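Long-range contacts in metal-independent carbonic anhydrase (PDB 7C5W), which hydrates carbon dioxide to bicarbonate without any metal cofactor, working as a homotetramer built as a dimer of dimers: residues V74-T79 with A96-D101; S83-R88 with A104-K109; G130-T135 with Q156-D161; G68-P73 with K164-T169; M136-I141 with A148-K153. One frame throughout, in Å; residues are numbered along the deposited sequence.

Interaction 1. Residues V74-T79 with A96-D101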
# COMPACT_ATOMS: atom_id res chain seq x y z
N VAL A 74 -12.19 -11.32 9.35
CA VAL A 74 -10.84 -11.26 9.97
C VAL A 74 -10.21 -12.65 9.86
O VAL A 74 -10.93 -13.65 10.09
CB VAL A 74 -10.91 -10.78 11.42
CG1 VAL A 74 -9.55 -10.87 12.10
CG2 VAL A 74 -11.48 -9.37 11.51
N LEU A 75 -8.92 -12.71 9.51
CA LEU A 75 -8.17 -13.98 9.41
C LEU A 75 -7.65 -14.35 10.80
O LEU A 75 -6.46 -14.10 11.12
CB LEU A 75 -7.05 -13.82 8.38
CG LEU A 75 -7.49 -13.80 6.91
CD1 LEU A 75 -8.52 -12.71 6.65
CD2 LEU A 75 -6.27 -13.60 6.01
N PHE A 76 -8.54 -14.92 11.62
CA PHE A 76 -8.31 -15.26 13.05
C PHE A 76 -8.30 -16.78 13.23
O PHE A 76 -9.37 -17.43 13.15
CB PHE A 76 -9.36 -14.57 13.92
CG PHE A 76 -9.14 -14.68 15.40
CD1 PHE A 76 -7.88 -14.96 15.92
CD2 PHE A 76 -10.19 -14.46 16.29
CE1 PHE A 76 -7.69 -15.04 17.29
CE2 PHE A 76 -9.99 -14.55 17.66
CZ PHE A 76 -8.74 -14.83 18.16
N LYS A 77 -7.11 -17.35 13.42
CA LYS A 77 -6.95 -18.76 13.86
C LYS A 77 -6.45 -18.73 15.30
O LYS A 77 -5.26 -18.56 15.55
CB LYS A 77 -6.03 -19.54 12.92
CG LYS A 77 -5.99 -21.04 13.20
CD LYS A 77 -4.85 -21.42 14.11
CE LYS A 77 -5.19 -22.44 15.17
NZ LYS A 77 -4.19 -22.41 16.27
N PRO A 78 -7.38 -18.83 16.29
CA PRO A 78 -7.02 -18.78 17.71
C PRO A 78 -6.18 -19.98 18.17
O PRO A 78 -6.25 -21.03 17.55
CB PRO A 78 -8.38 -18.75 18.43
CG PRO A 78 -9.37 -18.36 17.35
CD PRO A 78 -8.82 -18.98 16.09
N THR A 79 -5.39 -19.80 19.23
CA THR A 79 -4.49 -20.85 19.80
C THR A 79 -5.28 -22.15 20.01
O THR A 79 -4.86 -23.18 19.42
CB THR A 79 -3.87 -20.41 21.13
OG1 THR A 79 -3.44 -19.05 21.04
CG2 THR A 79 -2.69 -21.28 21.52
N ALA A 96 -16.98 -15.58 21.15
CA ALA A 96 -17.18 -16.96 21.63
C ALA A 96 -15.83 -17.52 22.09
O ALA A 96 -15.76 -18.10 23.18
CB ALA A 96 -17.80 -17.79 20.53
N TYR A 97 -14.78 -17.37 21.28
CA TYR A 97 -13.46 -17.95 21.61
C TYR A 97 -13.00 -17.43 22.97
O TYR A 97 -12.46 -18.22 23.77
CB TYR A 97 -12.41 -17.64 20.54
CG TYR A 97 -11.02 -18.05 20.96
CD1 TYR A 97 -10.65 -19.39 20.97
CD2 TYR A 97 -10.11 -17.12 21.43
CE1 TYR A 97 -9.39 -19.78 21.40
CE2 TYR A 97 -8.84 -17.50 21.85
CZ TYR A 97 -8.48 -18.84 21.84
OH TYR A 97 -7.24 -19.23 22.24
N PHE A 98 -13.19 -16.14 23.23
CA PHE A 98 -12.61 -15.43 24.39
C PHE A 98 -13.42 -15.69 25.67
O PHE A 98 -12.79 -15.90 26.72
CB PHE A 98 -12.44 -13.94 24.09
CG PHE A 98 -11.23 -13.65 23.24
CD1 PHE A 98 -9.97 -14.00 23.67
CD2 PHE A 98 -11.37 -13.06 21.99
CE1 PHE A 98 -8.86 -13.75 22.89
CE2 PHE A 98 -10.25 -12.82 21.20
CZ PHE A 98 -9.00 -13.16 21.66
N VAL A 99 -14.75 -15.71 25.56
CA VAL A 99 -15.68 -15.67 26.73
C VAL A 99 -16.70 -16.83 26.69
O VAL A 99 -17.48 -16.93 27.63
CB VAL A 99 -16.40 -14.31 26.80
CG1 VAL A 99 -15.43 -13.16 26.96
CG2 VAL A 99 -17.31 -14.09 25.61
N GLY A 100 -16.71 -17.65 25.64
CA GLY A 100 -17.69 -18.75 25.46
C GLY A 100 -19.12 -18.24 25.40
O GLY A 100 -19.35 -17.18 24.79
N ASP A 101 -20.06 -18.99 25.99
CA ASP A 101 -21.47 -18.56 26.19
C ASP A 101 -22.18 -18.46 24.83
O ASP A 101 -23.02 -17.55 24.65
CB ASP A 101 -21.51 -17.22 26.93
CG ASP A 101 -22.88 -16.83 27.46
OD1 ASP A 101 -23.60 -17.74 27.93
OD2 ASP A 101 -23.21 -15.62 27.39

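Interaction 2. Residues S83-R88 with A104-K109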
# COMPACT_ATOMS: atom_id res chain seq x y z
N SER A 83 -10.97 -28.28 15.72
CA SER A 83 -10.70 -28.47 14.27
C SER A 83 -11.92 -28.30 13.37
O SER A 83 -11.76 -28.17 12.16
CB SER A 83 -10.05 -29.82 14.03
N PRO A 84 -13.18 -28.39 13.86
CA PRO A 84 -14.32 -27.96 13.05
C PRO A 84 -14.44 -26.43 12.92
O PRO A 84 -14.65 -25.94 11.82
CB PRO A 84 -15.55 -28.54 13.78
CG PRO A 84 -14.99 -29.51 14.81
CD PRO A 84 -13.58 -29.04 15.12
N ARG A 85 -14.32 -25.71 14.04
CA ARG A 85 -14.55 -24.24 14.14
C ARG A 85 -13.19 -23.55 14.35
O ARG A 85 -13.03 -22.83 15.37
CB ARG A 85 -15.55 -23.93 15.26
CG ARG A 85 -16.99 -24.32 14.90
CD ARG A 85 -17.90 -24.53 16.10
NE ARG A 85 -18.77 -25.69 15.90
CZ ARG A 85 -18.58 -26.88 16.46
NH1 ARG A 85 -17.57 -27.09 17.30
NH2 ARG A 85 -19.42 -27.86 16.20
N THR A 86 -12.27 -23.79 13.42
CA THR A 86 -10.84 -23.38 13.49
C THR A 86 -10.72 -21.88 13.20
O THR A 86 -9.98 -21.19 13.92
CB THR A 86 -10.01 -24.19 12.50
OG1 THR A 86 -10.09 -25.57 12.86
CG2 THR A 86 -8.56 -23.74 12.46
N PHE A 87 -11.42 -21.39 12.18
CA PHE A 87 -11.27 -20.02 11.65
C PHE A 87 -12.44 -19.14 12.11
O PHE A 87 -13.57 -19.40 11.71
CB PHE A 87 -11.10 -20.09 10.13
CG PHE A 87 -9.96 -20.99 9.71
CD1 PHE A 87 -8.64 -20.62 9.98
CD2 PHE A 87 -10.20 -22.20 9.08
CE1 PHE A 87 -7.59 -21.45 9.63
CE2 PHE A 87 -9.14 -23.03 8.73
CZ PHE A 87 -7.84 -22.65 8.99
N ARG A 88 -12.14 -18.13 12.93
CA ARG A 88 -13.14 -17.20 13.50
C ARG A 88 -13.18 -15.94 12.63
O ARG A 88 -12.64 -14.90 13.04
CB ARG A 88 -12.83 -16.92 14.98
CG ARG A 88 -12.79 -18.16 15.86
CD ARG A 88 -13.98 -19.10 15.69
NE ARG A 88 -13.78 -20.39 16.36
CZ ARG A 88 -14.06 -20.62 17.65
NH1 ARG A 88 -14.56 -19.67 18.41
NH2 ARG A 88 -13.82 -21.81 18.15
N ALA A 104 -23.53 -21.93 19.34
CA ALA A 104 -23.00 -22.10 17.96
C ALA A 104 -21.51 -22.44 17.98
O ALA A 104 -20.99 -22.91 16.95
CB ALA A 104 -23.27 -20.86 17.15
N PHE A 105 -20.83 -22.20 19.11
CA PHE A 105 -19.42 -22.61 19.35
C PHE A 105 -19.36 -23.42 20.64
O PHE A 105 -18.86 -22.95 21.67
CB PHE A 105 -18.51 -21.38 19.34
CG PHE A 105 -18.58 -20.56 18.07
CD1 PHE A 105 -17.88 -20.94 16.94
CD2 PHE A 105 -19.35 -19.42 17.99
CE1 PHE A 105 -17.95 -20.20 15.77
CE2 PHE A 105 -19.42 -18.68 16.82
CZ PHE A 105 -18.72 -19.07 15.71
N PRO A 106 -19.87 -24.67 20.62
CA PRO A 106 -20.15 -25.42 21.84
C PRO A 106 -18.88 -25.80 22.61
O PRO A 106 -19.00 -26.04 23.80
CB PRO A 106 -20.83 -26.72 21.37
CG PRO A 106 -21.12 -26.52 19.89
CD PRO A 106 -20.21 -25.41 19.40
N GLU A 107 -17.73 -25.87 21.93
CA GLU A 107 -16.45 -26.36 22.50
C GLU A 107 -15.71 -25.21 23.20
O GLU A 107 -14.62 -25.47 23.75
CB GLU A 107 -15.59 -27.00 21.40
N ASP A 108 -16.29 -24.00 23.21
CA ASP A 108 -15.64 -22.76 23.71
C ASP A 108 -16.08 -22.48 25.16
O ASP A 108 -17.22 -21.99 25.36
CB ASP A 108 -15.96 -21.55 22.82
CG ASP A 108 -15.36 -21.60 21.42
OD1 ASP A 108 -14.54 -22.50 21.14
OD2 ASP A 108 -15.72 -20.73 20.61
N LYS A 109 -15.19 -22.73 26.12
CA LYS A 109 -15.38 -22.37 27.55
C LYS A 109 -15.03 -20.89 27.74
O LYS A 109 -15.66 -20.24 28.59
CB LYS A 109 -14.54 -23.29 28.44

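Interaction 3. Residues G130-T135 with Q156-D161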
# COMPACT_ATOMS: atom_id res chain seq x y z
N GLY A 130 3.52 -0.53 4.56
CA GLY A 130 2.89 0.80 4.35
C GLY A 130 1.65 1.00 5.21
O GLY A 130 1.78 1.39 6.39
N ASN A 131 0.48 0.72 4.64
CA ASN A 131 -0.82 0.87 5.33
C ASN A 131 -1.02 -0.24 6.38
O ASN A 131 -1.86 -0.06 7.29
CB ASN A 131 -1.96 0.85 4.31
CG ASN A 131 -3.08 1.76 4.75
OD1 ASN A 131 -4.12 1.28 5.19
ND2 ASN A 131 -2.85 3.06 4.65
N THR A 132 -0.31 -1.36 6.24
CA THR A 132 -0.41 -2.52 7.16
C THR A 132 0.98 -2.82 7.73
O THR A 132 1.97 -2.28 7.22
CB THR A 132 -1.02 -3.75 6.49
OG1 THR A 132 -0.02 -4.37 5.69
CG2 THR A 132 -2.23 -3.43 5.65
N ALA A 133 1.00 -3.66 8.76
CA ALA A 133 2.22 -4.10 9.47
C ALA A 133 1.95 -5.49 10.06
O ALA A 133 0.91 -5.67 10.72
CB ALA A 133 2.58 -3.08 10.53
N THR A 134 2.84 -6.44 9.78
CA THR A 134 2.78 -7.83 10.28
C THR A 134 3.86 -7.99 11.35
O THR A 134 4.96 -7.45 11.14
CB THR A 134 2.89 -8.81 9.12
OG1 THR A 134 1.97 -8.37 8.12
CG2 THR A 134 2.56 -10.24 9.49
N THR A 135 3.55 -8.65 12.46
CA THR A 135 4.53 -9.06 13.51
C THR A 135 4.48 -10.58 13.63
O THR A 135 3.39 -11.14 13.45
CB THR A 135 4.25 -8.39 14.86
OG1 THR A 135 3.07 -8.94 15.45
CG2 THR A 135 4.12 -6.88 14.74
N GLN A 156 -1.52 -9.07 11.91
CA GLN A 156 -1.44 -8.02 10.86
C GLN A 156 -2.36 -6.87 11.27
O GLN A 156 -3.53 -7.13 11.53
CB GLN A 156 -1.81 -8.57 9.49
CG GLN A 156 -1.52 -7.60 8.35
CD GLN A 156 -1.92 -8.15 7.00
OE1 GLN A 156 -1.74 -7.51 5.97
NE2 GLN A 156 -2.49 -9.33 6.99
N PHE A 157 -1.82 -5.66 11.36
CA PHE A 157 -2.56 -4.43 11.70
C PHE A 157 -2.80 -3.62 10.43
O PHE A 157 -1.86 -3.44 9.63
CB PHE A 157 -1.78 -3.62 12.73
CG PHE A 157 -1.58 -4.36 14.03
CD1 PHE A 157 -2.58 -4.38 14.99
CD2 PHE A 157 -0.41 -5.08 14.26
CE1 PHE A 157 -2.40 -5.07 16.18
CE2 PHE A 157 -0.23 -5.76 15.45
CZ PHE A 157 -1.23 -5.76 16.41
N LEU A 158 -4.04 -3.17 10.24
CA LEU A 158 -4.43 -2.16 9.22
C LEU A 158 -4.77 -0.84 9.93
O LEU A 158 -5.51 -0.86 10.93
CB LEU A 158 -5.61 -2.70 8.42
CG LEU A 158 -6.20 -1.76 7.38
CD1 LEU A 158 -5.20 -1.48 6.28
CD2 LEU A 158 -7.47 -2.35 6.78
N LYS A 159 -4.21 0.27 9.45
CA LYS A 159 -4.51 1.64 9.94
C LYS A 159 -5.75 2.14 9.21
O LYS A 159 -5.67 2.34 7.97
CB LYS A 159 -3.29 2.54 9.71
CG LYS A 159 -3.40 3.96 10.27
CD LYS A 159 -2.06 4.64 10.27
CE LYS A 159 -1.95 5.77 11.26
NZ LYS A 159 -0.53 6.07 11.60
N ASP A 160 -6.88 2.26 9.92
CA ASP A 160 -8.19 2.62 9.32
C ASP A 160 -8.20 4.11 8.96
O ASP A 160 -7.21 4.81 9.28
CB ASP A 160 -9.36 2.27 10.25
CG ASP A 160 -9.33 2.96 11.60
OD1 ASP A 160 -8.68 4.02 11.73
OD2 ASP A 160 -9.96 2.41 12.54
N ASP A 161 -9.27 4.56 8.30
CA ASP A 161 -9.47 5.95 7.81
C ASP A 161 -9.33 6.93 8.98
O ASP A 161 -9.10 8.12 8.70
CB ASP A 161 -10.83 6.10 7.09
CG ASP A 161 -10.94 5.43 5.72
OD1 ASP A 161 -9.89 5.13 5.11
OD2 ASP A 161 -12.09 5.23 5.25

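Interaction 4. Residues G68-P73 with K164-T169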
# COMPACT_ATOMS: atom_id res chain seq x y z
N GLY A 68 -10.97 -5.94 13.19
CA GLY A 68 -11.45 -5.24 11.98
C GLY A 68 -12.57 -5.98 11.28
O GLY A 68 -12.63 -5.90 10.03
N TYR A 69 -13.47 -6.62 12.04
CA TYR A 69 -14.65 -7.35 11.51
C TYR A 69 -15.55 -6.40 10.71
O TYR A 69 -16.30 -6.90 9.85
CB TYR A 69 -15.39 -8.05 12.65
CG TYR A 69 -14.64 -9.27 13.14
CD1 TYR A 69 -14.59 -10.42 12.37
CD2 TYR A 69 -13.95 -9.27 14.35
CE1 TYR A 69 -13.90 -11.54 12.79
CE2 TYR A 69 -13.27 -10.39 14.79
CZ TYR A 69 -13.24 -11.53 14.00
OH TYR A 69 -12.55 -12.65 14.38
N GLN A 70 -15.44 -5.09 10.95
CA GLN A 70 -16.19 -4.04 10.21
C GLN A 70 -15.83 -4.06 8.72
O GLN A 70 -16.68 -3.66 7.92
CB GLN A 70 -15.92 -2.65 10.79
CG GLN A 70 -16.46 -2.46 12.20
CD GLN A 70 -15.47 -2.85 13.28
OE1 GLN A 70 -14.48 -3.54 13.02
NE2 GLN A 70 -15.74 -2.41 14.50
N PHE A 71 -14.62 -4.50 8.35
CA PHE A 71 -14.14 -4.48 6.94
C PHE A 71 -14.62 -5.71 6.17
O PHE A 71 -14.50 -5.72 4.94
CB PHE A 71 -12.61 -4.43 6.86
CG PHE A 71 -11.99 -3.28 7.61
CD1 PHE A 71 -12.42 -1.98 7.40
CD2 PHE A 71 -10.95 -3.50 8.49
CE1 PHE A 71 -11.85 -0.93 8.09
CE2 PHE A 71 -10.38 -2.44 9.18
CZ PHE A 71 -10.83 -1.16 8.98
N GLY A 72 -15.12 -6.72 6.89
CA GLY A 72 -15.38 -8.07 6.37
C GLY A 72 -14.71 -9.12 7.25
O GLY A 72 -14.40 -8.86 8.41
N PRO A 73 -14.44 -10.34 6.74
CA PRO A 73 -13.84 -11.38 7.56
C PRO A 73 -12.48 -10.94 8.10
O PRO A 73 -11.75 -10.25 7.38
CB PRO A 73 -13.68 -12.55 6.60
CG PRO A 73 -13.64 -11.88 5.23
CD PRO A 73 -14.66 -10.77 5.35
N LYS A 164 -6.36 4.50 13.41
CA LYS A 164 -6.24 3.49 14.50
C LYS A 164 -5.89 2.13 13.87
O LYS A 164 -6.44 1.79 12.79
CB LYS A 164 -7.52 3.43 15.34
N LEU A 165 -5.01 1.37 14.52
CA LEU A 165 -4.55 0.03 14.06
C LEU A 165 -5.60 -1.03 14.42
O LEU A 165 -5.93 -1.16 15.61
CB LEU A 165 -3.21 -0.28 14.72
CG LEU A 165 -1.99 0.20 13.94
CD1 LEU A 165 -1.97 1.72 13.85
CD2 LEU A 165 -0.72 -0.33 14.57
N ARG A 166 -6.08 -1.77 13.42
CA ARG A 166 -7.08 -2.86 13.58
C ARG A 166 -6.46 -4.17 13.13
O ARG A 166 -5.83 -4.20 12.04
CB ARG A 166 -8.34 -2.55 12.77
CG ARG A 166 -8.73 -1.08 12.78
CD ARG A 166 -9.36 -0.66 14.09
NE ARG A 166 -10.72 -1.19 14.17
CZ ARG A 166 -11.78 -0.60 13.64
NH1 ARG A 166 -11.66 0.55 13.00
NH2 ARG A 166 -12.97 -1.17 13.75
N ILE A 167 -6.64 -5.23 13.93
CA ILE A 167 -6.24 -6.62 13.60
C ILE A 167 -7.16 -7.16 12.49
O ILE A 167 -8.38 -7.25 12.70
CB ILE A 167 -6.28 -7.51 14.86
CG1 ILE A 167 -5.27 -7.03 15.91
CG2 ILE A 167 -6.08 -8.97 14.49
CD1 ILE A 167 -5.59 -7.50 17.31
N ILE A 168 -6.56 -7.50 11.35
CA ILE A 168 -7.23 -8.15 10.20
C ILE A 168 -6.68 -9.57 10.04
O ILE A 168 -7.30 -10.37 9.30
CB ILE A 168 -7.03 -7.32 8.92
CG1 ILE A 168 -5.55 -7.13 8.58
CG2 ILE A 168 -7.76 -5.99 9.06
CD1 ILE A 168 -5.28 -6.59 7.19
N THR A 169 -5.57 -9.88 10.72
CA THR A 169 -4.93 -11.22 10.73
C THR A 169 -4.39 -11.53 12.13
O THR A 169 -3.69 -10.68 12.68
CB THR A 169 -3.82 -11.34 9.68
OG1 THR A 169 -4.27 -10.91 8.40
CG2 THR A 169 -3.31 -12.77 9.56

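Interaction 5. Residues M136-I141 with A148-K153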
# COMPACT_ATOMS: atom_id res chain seq x y z
N MET A 136 5.63 -11.21 13.87
CA MET A 136 5.72 -12.65 14.19
C MET A 136 6.69 -12.79 15.36
O MET A 136 7.70 -12.06 15.39
CB MET A 136 6.22 -13.49 13.01
CG MET A 136 6.37 -14.96 13.35
SD MET A 136 6.75 -16.01 11.92
CE MET A 136 5.11 -16.17 11.21
N GLY A 137 6.36 -13.68 16.29
CA GLY A 137 7.21 -13.98 17.45
C GLY A 137 6.45 -14.76 18.51
O GLY A 137 5.44 -15.42 18.19
N ASN A 138 6.93 -14.68 19.75
CA ASN A 138 6.30 -15.31 20.92
C ASN A 138 5.46 -14.26 21.66
O ASN A 138 5.80 -13.07 21.62
CB ASN A 138 7.32 -15.98 21.83
CG ASN A 138 7.94 -17.20 21.18
OD1 ASN A 138 7.23 -18.03 20.59
ND2 ASN A 138 9.25 -17.31 21.28
N VAL A 139 4.37 -14.73 22.27
CA VAL A 139 3.60 -14.02 23.32
C VAL A 139 3.49 -14.97 24.51
O VAL A 139 3.17 -16.15 24.33
CB VAL A 139 2.22 -13.58 22.79
CG1 VAL A 139 1.46 -12.77 23.83
CG2 VAL A 139 2.35 -12.80 21.49
N ILE A 140 3.80 -14.46 25.70
CA ILE A 140 3.81 -15.24 26.97
C ILE A 140 2.72 -14.66 27.87
O ILE A 140 2.82 -13.48 28.24
CB ILE A 140 5.21 -15.22 27.60
CG1 ILE A 140 6.24 -15.85 26.65
CG2 ILE A 140 5.19 -15.90 28.96
CD1 ILE A 140 7.67 -15.47 26.93
N ILE A 141 1.69 -15.47 28.13
CA ILE A 141 0.49 -15.08 28.92
C ILE A 141 0.53 -15.87 30.23
O ILE A 141 0.52 -17.13 30.18
CB ILE A 141 -0.78 -15.34 28.09
CG1 ILE A 141 -0.59 -14.88 26.64
CG2 ILE A 141 -2.00 -14.69 28.73
CD1 ILE A 141 -1.69 -15.32 25.69
N ALA A 148 2.71 -19.97 32.98
CA ALA A 148 3.06 -19.32 31.70
C ALA A 148 2.64 -20.22 30.53
O ALA A 148 3.08 -21.38 30.47
CB ALA A 148 4.55 -19.03 31.65
N THR A 149 1.79 -19.68 29.65
CA THR A 149 1.43 -20.25 28.33
C THR A 149 2.16 -19.44 27.26
O THR A 149 1.88 -18.24 27.12
CB THR A 149 -0.09 -20.21 28.09
OG1 THR A 149 -0.74 -20.92 29.14
CG2 THR A 149 -0.47 -20.80 26.76
N THR A 150 3.09 -20.08 26.56
CA THR A 150 3.86 -19.49 25.43
C THR A 150 3.17 -19.89 24.12
O THR A 150 2.89 -21.09 23.94
CB THR A 150 5.34 -19.90 25.53
OG1 THR A 150 5.85 -19.29 26.71
CG2 THR A 150 6.17 -19.43 24.35
N VAL A 151 2.87 -18.91 23.27
CA VAL A 151 2.32 -19.14 21.90
C VAL A 151 3.27 -18.55 20.86
O VAL A 151 3.99 -17.58 21.18
CB VAL A 151 0.91 -18.53 21.78
CG1 VAL A 151 -0.09 -19.23 22.68
CG2 VAL A 151 0.91 -17.03 22.05
N ASP A 152 3.27 -19.13 19.66
CA ASP A 152 3.84 -18.52 18.43
C ASP A 152 2.73 -17.71 17.76
O ASP A 152 1.73 -18.34 17.36
CB ASP A 152 4.34 -19.61 17.49
CG ASP A 152 5.29 -20.61 18.14
OD1 ASP A 152 6.07 -20.19 19.02
OD2 ASP A 152 5.26 -21.79 17.72
N LYS A 153 2.88 -16.38 17.66
CA LYS A 153 1.78 -15.47 17.22
C LYS A 153 2.19 -14.59 16.03
O LYS A 153 3.22 -13.88 16.13
CB LYS A 153 1.32 -14.55 18.35
CG LYS A 153 -0.06 -13.95 18.11
CD LYS A 153 -0.58 -13.17 19.27
CE LYS A 153 -0.83 -14.01 20.50
NZ LYS A 153 -2.06 -14.83 20.37

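Interaction 1. Residues V74-T79 with A96-D101
Pro78 sets its CB over the centre of the Tyr97 ring, 3.3 Å from the ring centroid of Tyr97 and 12° off its normal, a CH-pi contact in which one methylene meets the whole phenol face. Tyr97 has CG anti to the backbone N (chi1 172°), which sends CG off the helix toward residues 76-78. There the edge of Phe76 turns to the face of Tyr97, an offset edge-to-face pair with planes at 81° and the Phe76 and Tyr97 centroids 6.0 Å apart. Phe98 completes the aromatic cluster: its plane is nearly parallel to that of Phe76 but slid aside, and Phe98 CZ touches Phe76 CZ at 3.9 Å. The cluster joins strand 75-77, the outermost of a mixed sheet within the chain, to the end of helix 91-99. The contact holds two hydrogencarbonate-binding residues, Thr79 and Tyr97. Thr79 CB stands 3.7 Å from Tyr97 OH. An alanine in place of Tyr97 would probably open a gap beside Pro78 and Phe76 and strip the bicarbonate site of its phenol. Farther out, Thr79 OG1 is hydrogen-bonded to Ser172 OG, Tyr97 OH receives a weak bond from Leu80 N, and His170 stacks on the Phe76 ring.

Interaction 2. Residues S83-R88 with A104-K109
Arg85 and Phe105, 7.3 Å apart, are the residues whose CA atoms come nearest across two segments that contain no regular helix or strand. Residues 83-88 precede helix 91-99 and residues 104-109 follow it, so the contact clasps the two loops beside that helix. A type I beta turn from Phe105 to Asp108, closed by Asp108 N to Phe105 O at 3.2 Å, presents the Asp108 carboxylate to Arg88. The outcome is a two-pronged, end-on salt bridge: Arg88 NH1 reaches Asp108 OD2 at 2.7 Å, and NH2 meets the syn lone pair of Asp108 OD1 at 3.2 Å in an almost straight bond (176°). The guanidinium and carboxylate meet tip to tip and nearly coplanar. Along its other edge Arg88 grips Arg85 O with both NE and NH2, the NE to Arg85 O bond being 2.7 Å, while NH1 also serves Gly93 O. Held at its edge by Arg85 O and the Asp108 carboxylate, the group is probably fixed in rotation. One face is covered by Phe105, whose CD1 lies 3.8 Å above the Arg88 guanidinium, the ring and guanidinium planes only 17° apart. The Arg88 side chain also touches Tyr97 of the bicarbonate site. Arg85 is placed more toward the surface: Pro84 CB lies off-centre over one face of its guanidinium, and on the opposite face Pro106 CD sits over the centre, 3.7 Å from Arg85 CZ.

Interaction 3. Residues G130-T135 with Q156-D161
Ala133 and Phe157 form the hydrogen-bonded pair at the heart of this antiparallel ladder, part of the hairpin of strands 132-143 and 148-159. Phe157 N to Ala133 O is short and straight (2.8 Å, 171°), and Ala133 N returns a bond to Phe157 O at 3.0 Å. The flanking non-hydrogen-bonded pairs draw in closely, with CA atoms of Thr134 and Gln156 4.3 Å apart. On their face Thr132 CG2 rests 3.6 Å from Leu158 CD1. Gln156, its CG anti to the backbone N and its chain extended, passes Thr134 OG1 with its CG at 3.6 Å. The amide ends at the interface with the second subunit, where Gln156 and Thr134 exchange hydrogen bonds with Thr134 and Gln156 of that subunit. The ladder closes with a longer but straight bond, Lys159 N to Asn131 O at 3.2 Å, and the Lys159 chain leads away to a salt bridge with Glu28. The looser side begins at Asp160 and Asp161, where Asp161 is partly exposed and pairs with Arg22. Ala133 and Phe157, on the other face, pack against Val29 and Ala32 of helix 26-50, while Gln156 and Leu158 lean on Ile168 of the adjoining strand 165-173.

Interaction 4. Residues G68-P73 with K164-T169
Phe71 and Gln70 reach from a short 3-10 turn, residues 69-71, onto Arg166 of strand 165-173, just before a classic beta bulge in which Ile168 and Thr169 both face Gln156. The backbones come close at Gly68, whose N lies 2.9 Å from Ile167 O. A side chain at Gly68 would point into this contact, and a CB modelled there would fall 3.0 Å from Phe71 CD2 and be tight against Ile168 CG2. Arg166 owes its folded shape to two successive bends, chi2 -76° placing CD and chi3 -74° placing NE. Its guanidinium lies beside Gln70, the amide and guanidinium planes 80° apart, and Arg166 NH2 is near both ends of that amide, 2.9 Å from Gln70 OE1 and 3.1 Å from Gln70 NE2, a closeness that by itself establishes no bond. Both polar ends have firm partners elsewhere: Arg166 NH1 makes a salt bridge with Asp160 and its NE a hydrogen bond to Tyr67 O, while Gln70 NE2 bonds to Asp64 O. The aliphatic root of Arg166 serves the aromatic ring, CB meeting the edge of Phe71 at CE2, 4.1 Å away and near the ring plane. Arg22 of the third subunit makes a cation-pi contact with Phe71, which brings the turn into the tetramer interface. Ile168 holds CG1 between its backbone N and carbonyl carbon and CG2 anti to the carbonyl carbon, and that CG2 touches Phe71 CD2 at 4.1 Å.

Interaction 5. Residues M136-I141 with A148-K153
Lys153 curls around Val139, reaching diagonally across the ladder, two residues beyond its own partner Gly137, and its path can be followed atom by atom. Lys153 CB starts 3.7 Å from Val139 CG2. The chain runs straight as far as Lys153 CD, which lies at the same 3.7 Å from Val139 CG2. There chi3, -65°, folds Lys153 CE back over the valine, 3.5 Å from Val139 CG2. A second bend at chi4 directs NZ to Ser172 OG, its hydrogen-bond partner, with the Lys153 side chain about 7 Å from that of Tyr97 in the bicarbonate site at the nearest atoms. Beneath this runs an antiparallel hairpin ladder of six backbone hydrogen bonds, in hydrogen-bonded pairs Gly137-Lys153, Val139-Val151 and Ile141-Thr149; Lys153 N to Gly137 O, at 2.8 Å, is an example. At Gly137 the chain of 132-143 turns a corner. Val151 CG2 packs on Val139 CB at 3.8 Å, on the same face as Lys153. The other face carries Ile140 beside Thr150, with Ile140 CG1 3.5 Å from Thr150 OG1, and Asn138 beside Asp152, their side chains pointing the same way. A leucine in place of Asn138 would probably leave the Asp152 carboxylate next to an apolar branch, without its polar neighbour across the ladder. Phe87 of the second subunit packs on Asn138. Within the chain, Val139 packs on Val119 and Ile121 of strand 116-128, Val151 on Ser172 of strand 165-173 and on Thr79 of the bicarbonate site, and Lys153 and Ile141 on Trp36 and Leu40 of helix 26-50.

How the interactions relate
From the N terminus, the first segment met is 68-73, which opens the longest loop; interaction 4 closes it only at 164-169, and the other four contacts nest inside. Interactions 1 and 2 follow and cross, their segments alternating: 74-79, 83-88, 96-101, 104-109. They pin strand 75-77 and its following loop to the end of helix 91-99 and the loop after it, and touch where Phe76 O meets Arg88 N. Next in series comes the hairpin, where interaction 5 is nested inside interaction 3 on the same two strands. Strand 165-173 then links the hairpin to strand 75-77: Arg166 N pairs with Leu158 O, and Ile168 O with Leu75 N.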